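Local coordinates for putative methyl-accepting chemotaxis signal transduction protein (Campylobacter jejuni subsp. jejuni serotype O:2, PDB 4XMR) that probably senses amino acids as the tandem PAS sensory domain of the chemoreceptor Tlp3 (CcmL), here holding isoleucine, at residues Phe187-Asn191 against Lys192-Asn196; Thr231-Ala235 against Tyr236-Ile240. All coordinates share one frame; numbering follows the deposited sequence.

Contact 1: residues Phe187-Asn191 against Lys192-Asn196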
loop_
_atom_site.group_PDB
_atom_site.type_symbol
_atom_site.label_atom_id
_atom_site.label_comp_id
_atom_site.label_asym_id
_atom_site.label_seq_id
_atom_site.Cartn_x
_atom_site.Cartn_y
_atom_site.Cartn_z
ATOM N N PHE B 187 -1.663 19.970 -0.114
ATOM C CA PHE B 187 -2.065 18.896 0.787
ATOM C C PHE B 187 -0.910 17.943 1.096
ATOM O O PHE B 187 -0.718 17.545 2.244
ATOM C CB PHE B 187 -3.261 18.143 0.187
ATOM C CG PHE B 187 -3.652 16.903 0.944
ATOM C CD1 PHE B 187 -4.548 16.971 1.995
ATOM C CD2 PHE B 187 -3.150 15.664 0.575
ATOM C CE1 PHE B 187 -4.918 15.828 2.684
ATOM C CE2 PHE B 187 -3.509 14.518 1.255
ATOM C CZ PHE B 187 -4.394 14.602 2.313
ATOM N N ALA B 188 -0.150 17.573 0.070
ATOM C CA ALA B 188 0.987 16.666 0.230
ATOM C C ALA B 188 2.078 17.036 -0.770
ATOM O O ALA B 188 1.777 17.587 -1.827
ATOM C CB ALA B 188 0.564 15.214 0.016
ATOM N N ALA B 189 3.340 16.760 -0.443
ATOM C CA ALA B 189 4.442 17.079 -1.354
ATOM C C ALA B 189 5.686 16.237 -1.085
ATOM O O ALA B 189 5.988 15.915 0.063
ATOM C CB ALA B 189 4.782 18.568 -1.267
ATOM N N THR B 190 6.403 15.885 -2.147
ATOM C CA THR B 190 7.688 15.202 -2.036
ATOM C C THR B 190 8.715 16.117 -1.385
ATOM O O THR B 190 9.470 15.711 -0.491
ATOM C CB THR B 190 8.185 14.794 -3.411
ATOM O OG1 THR B 190 7.220 13.916 -3.999
ATOM C CG2 THR B 190 9.527 14.086 -3.315
ATOM N N ASN B 191 8.746 17.355 -1.850
ATOM C CA ASN B 191 9.554 18.385 -1.221
ATOM C C ASN B 191 8.684 19.038 -0.159
ATOM O O ASN B 191 7.806 19.834 -0.477
ATOM C CB ASN B 191 10.003 19.397 -2.276
ATOM C CG ASN B 191 10.742 20.587 -1.688
ATOM O OD1 ASN B 191 11.035 20.636 -0.491
ATOM N ND2 ASN B 191 11.062 21.555 -2.542
ATOM N N LYS B 192 8.914 18.681 1.103
ATOM C CA LYS B 192 8.041 19.131 2.183
ATOM C C LYS B 192 8.046 20.645 2.378
ATOM O O LYS B 192 7.188 21.180 3.074
ATOM C CB LYS B 192 8.319 18.372 3.490
ATOM C CG LYS B 192 7.809 16.930 3.444
ATOM C CD LYS B 192 7.997 16.165 4.753
ATOM C CE LYS B 192 7.635 14.689 4.569
ATOM N NZ LYS B 192 7.765 13.870 5.810
ATOM N N GLU B 193 8.992 21.336 1.745
ATOM C CA GLU B 193 8.979 22.796 1.740
ATOM C C GLU B 193 7.764 23.379 1.009
ATOM O O GLU B 193 7.313 24.484 1.322
ATOM C CB GLU B 193 10.272 23.357 1.140
ATOM C CG GLU B 193 11.497 23.186 2.025
ATOM C CD GLU B 193 12.576 24.223 1.742
ATOM O OE1 GLU B 193 12.597 24.786 0.626
ATOM O OE2 GLU B 193 13.399 24.487 2.644
ATOM N N LEU B 194 7.240 22.644 0.033
ATOM C CA LEU B 194 6.062 23.091 -0.710
ATOM C C LEU B 194 4.825 23.190 0.175
ATOM O O LEU B 194 3.829 23.792 -0.219
ATOM C CB LEU B 194 5.772 22.158 -1.891
ATOM C CG LEU B 194 6.790 22.175 -3.028
ATOM C CD1 LEU B 194 6.248 21.378 -4.210
ATOM C CD2 LEU B 194 7.152 23.600 -3.449
ATOM N N LEU B 195 4.890 22.604 1.369
ATOM C CA LEU B 195 3.748 22.615 2.276
ATOM C C LEU B 195 3.627 23.922 3.047
ATOM O O LEU B 195 2.574 24.233 3.605
ATOM C CB LEU B 195 3.835 21.450 3.257
ATOM C CG LEU B 195 3.744 20.059 2.621
ATOM C CD1 LEU B 195 3.888 18.984 3.684
ATOM C CD2 LEU B 195 2.440 19.888 1.858
ATOM N N ASN B 196 4.713 24.680 3.087
ATOM C CA ASN B 196 4.713 25.933 3.818
ATOM C C ASN B 196 3.746 26.928 3.181
ATOM O O ASN B 196 3.751 27.111 1.967
ATOM C CB ASN B 196 6.123 26.518 3.885
ATOM C CG ASN B 196 6.260 27.568 4.964
ATOM O OD1 ASN B 196 5.778 28.694 4.816
ATOM N ND2 ASN B 196 6.924 27.209 6.060
HETATM O O HOH W 1 11.372 17.209 1.821
#

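Contact 2: residues Thr231-Ala235 against Tyr236-Ile240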
loop_
_atom_site.group_PDB
_atom_site.type_symbol
_atom_site.label_atom_id
_atom_site.label_comp_id
_atom_site.label_asym_id
_atom_site.label_seq_id
_atom_site.Cartn_x
_atom_site.Cartn_y
_atom_site.Cartn_z
ATOM N N THR B 231 -3.045 16.352 -12.902
ATOM C CA THR B 231 -4.206 15.550 -13.237
ATOM C C THR B 231 -5.120 15.422 -12.029
ATOM O O THR B 231 -4.666 15.452 -10.877
ATOM C CB THR B 231 -3.810 14.148 -13.739
ATOM O OG1 THR B 231 -4.971 13.477 -14.239
ATOM C CG2 THR B 231 -3.164 13.310 -12.623
ATOM N N LYS B 232 -6.413 15.265 -12.286
ATOM C CA LYS B 232 -7.354 15.030 -11.204
ATOM C C LYS B 232 -7.249 13.587 -10.744
ATOM O O LYS B 232 -7.162 12.661 -11.552
ATOM C CB LYS B 232 -8.778 15.326 -11.661
ATOM C CG LYS B 232 -9.038 16.786 -11.978
ATOM C CD LYS B 232 -8.662 17.698 -10.818
ATOM C CE LYS B 232 -9.517 17.430 -9.588
ATOM N NZ LYS B 232 -9.210 18.386 -8.489
ATOM N N VAL B 233 -7.243 13.403 -9.430
ATOM C CA VAL B 233 -7.296 12.067 -8.841
ATOM C C VAL B 233 -8.343 12.138 -7.735
ATOM O O VAL B 233 -8.078 12.676 -6.653
ATOM C CB VAL B 233 -5.944 11.603 -8.265
ATOM C CG1 VAL B 233 -6.022 10.111 -7.900
ATOM C CG2 VAL B 233 -4.793 11.862 -9.246
ATOM N N PHE B 234 -9.536 11.623 -8.030
ATOM C CA PHE B 234 -10.711 11.885 -7.212
ATOM C C PHE B 234 -10.841 13.398 -6.963
ATOM O O PHE B 234 -10.833 14.181 -7.925
ATOM C CB PHE B 234 -10.700 10.999 -5.965
ATOM C CG PHE B 234 -10.699 9.531 -6.303
ATOM C CD1 PHE B 234 -11.870 8.903 -6.686
ATOM C CD2 PHE B 234 -9.523 8.809 -6.320
ATOM C CE1 PHE B 234 -11.877 7.567 -7.037
ATOM C CE2 PHE B 234 -9.523 7.462 -6.658
ATOM C CZ PHE B 234 -10.702 6.849 -7.021
ATOM N N ALA B 235 -10.941 13.831 -5.714
ATOM C CA ALA B 235 -11.091 15.262 -5.462
ATOM C C ALA B 235 -9.762 16.014 -5.462
ATOM O O ALA B 235 -9.750 17.251 -5.463
ATOM C CB ALA B 235 -11.846 15.505 -4.161
ATOM N N TYR B 236 -8.651 15.273 -5.471
ATOM C CA TYR B 236 -7.320 15.875 -5.406
ATOM C C TYR B 236 -6.851 16.285 -6.788
ATOM O O TYR B 236 -7.314 15.765 -7.803
ATOM C CB TYR B 236 -6.263 14.886 -4.871
ATOM C CG TYR B 236 -6.403 14.383 -3.458
ATOM C CD1 TYR B 236 -6.123 15.197 -2.368
ATOM C CD2 TYR B 236 -6.750 13.061 -3.220
ATOM C CE1 TYR B 236 -6.232 14.718 -1.074
ATOM C CE2 TYR B 236 -6.857 12.571 -1.940
ATOM C CZ TYR B 236 -6.601 13.400 -0.872
ATOM O OH TYR B 236 -6.719 12.895 0.397
ATOM N N THR B 237 -5.885 17.189 -6.811
ATOM C CA THR B 237 -5.119 17.455 -8.020
ATOM C C THR B 237 -3.676 17.047 -7.751
ATOM O O THR B 237 -3.056 17.537 -6.800
ATOM C CB THR B 237 -5.172 18.939 -8.404
ATOM O OG1 THR B 237 -6.536 19.310 -8.632
ATOM C CG2 THR B 237 -4.356 19.193 -9.669
ATOM N N ALA B 238 -3.160 16.131 -8.569
ATOM C CA ALA B 238 -1.768 15.707 -8.479
ATOM C C ALA B 238 -0.968 16.421 -9.553
ATOM O O ALA B 238 -1.389 16.476 -10.704
ATOM C CB ALA B 238 -1.644 14.195 -8.644
ATOM N N CYS B 239 0.195 16.939 -9.176
ATOM C CA CYS B 239 1.062 17.648 -10.122
ATOM C C CYS B 239 2.506 17.175 -10.033
ATOM O O CYS B 239 2.947 16.652 -8.993
ATOM C CB CYS B 239 1.064 19.148 -9.825
ATOM S SG CYS B 239 -0.531 19.979 -9.959
ATOM N N ILE B 240 3.237 17.377 -11.125
ATOM C CA ILE B 240 4.685 17.245 -11.142
ATOM C C ILE B 240 5.239 18.485 -11.835
ATOM O O ILE B 240 4.690 18.950 -12.847
ATOM C CB ILE B 240 5.127 15.935 -11.845
ATOM C CG1 ILE B 240 6.604 15.662 -11.591
ATOM C CG2 ILE B 240 4.783 15.947 -13.347
ATOM C CD1 ILE B 240 7.029 14.262 -11.996
HETATM O O HOH W 2 -8.185 19.476 -6.461
#

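Contact 1: residues Phe187-Asn191 against Lys192-Asn196
Asn191 and Glu193 meet where the chain leaves a strand and winds into a short 3-10 turn. The Asn191 side chain leans forward along this turn. Its CB lies 3.6 Å from Lys192 N and packs loosely beside Leu194 CG. At CG the amide turns toward the next peptide, because CG stands anti to the Asn191 backbone N (chi1 174°). The tip does the polar work. OD1 of Asn191 accepts a hydrogen bond from Glu193 N at 3.1 Å, which closes an Asx turn. The donor sits well above the amide carbonyl plane, not on a lone pair. OD1 of Asn191 also lies 3.3 Å from Glu193 CB. ND2 stays at the margin, with Glu193 CB as its nearest neighbour across the contact.

The backbone adds a second bond. Leu194 N donates to Asn191 O at 2.9 Å, so the main chain and side chain of one residue both receive N-H groups of the turn. A water accepts from Lys192 N at 3.0 Å and gives a weak bond back to Thr190 O.

The apolar side of the turn folds back on the strand end. Ala189 CB touches Leu194 CB at 3.8 Å, and Leu195 CD2 lies over the Ala188 backbone, 3.9 Å from its CA.

Strand 186-189 is an outermost strand of its sheet within the chain. It pairs with strand 177-180, and a classic beta bulge sets Phe187 and Ala188 together opposite the single residue Leu179. Thr190 OG1 is hydrogen-bonded to Thr177 O. Helix 163-171 lies against the strand, with Gln167 OE1 accepting from Ala189 N. The turn then leads into the loop before helix 202-211, where His201 NE2 is hydrogen-bonded to Leu194 O.

Contact 2: residues Thr231-Ala235 against Tyr236-Ile240
Tyr236 is the last residue of the type II' turn that begins at Val233. The turn closes a beta hairpin with a two-residue loop, Phe234-Ala235. Both backbone polar atoms of Tyr236 are used. Its N donates to Val233 O at 2.9 Å, and its O receives Val233 N in an almost straight bond (173° at the hydrogen). The side chain stays close to the turn. Tyr236 CG is anti to its own carbonyl carbon (chi1 -64°), which leaves CB 3.4 Å from Val233 O, and that oxygen sits at the ring edge, near the ring plane.

Thr231 and Ala238 form the other hydrogen-bonded antiparallel pair. Thr231 N reaches Ala238 O at 2.8 Å. The return bond, from Ala238 N to Thr231 O, has the same length. Their side chains share a sheet face with those of Val233 and Tyr236. On that face Val233 CG2 packs on Ala238 CB at 4.0 Å, and helix 9-48 covers Val233.

The opposite face carries Lys232 and Thr237. The lysine chain bends at chi2 and chi3, which brings NZ back over the turn. There NZ donates to Ala235 O at 3.3 Å and makes a weak bond to Tyr236 O. A water accepts from Thr237 OG1 and donates to Ala235 O.

Cys239, next to Ala238, is joined to Cys230 by a disulfide, a covalent link between the two hairpin strands. The chemistry differs from face to face. One packs mainly through carbon, at Val233 and Ala238. The other is polar, and there the lysine charge may polarise the Ala235 carbonyl.

How the contacts relate
Contact 1 and contact 2 lie in the same antiparallel sheet, with their centres about 15 Å apart. Strand 177-180 runs between strand 186-189 of contact 1 and strand 236-243 of contact 2. The two contacts still meet directly: Phe187 CZ packs 3.5 Å from Tyr236 OH, with the ring planes at about 45°. One contact turns the chain out of an outermost strand; the other turns it back within the sheet. No residue of the isoleucine pocket belongs to either. That pocket draws on the other sheet, including Tyr82 and Tyr131. Both contacts lie in the second sheet, which is consistent with the second PAS-like module of the tandem, probably the membrane-proximal one.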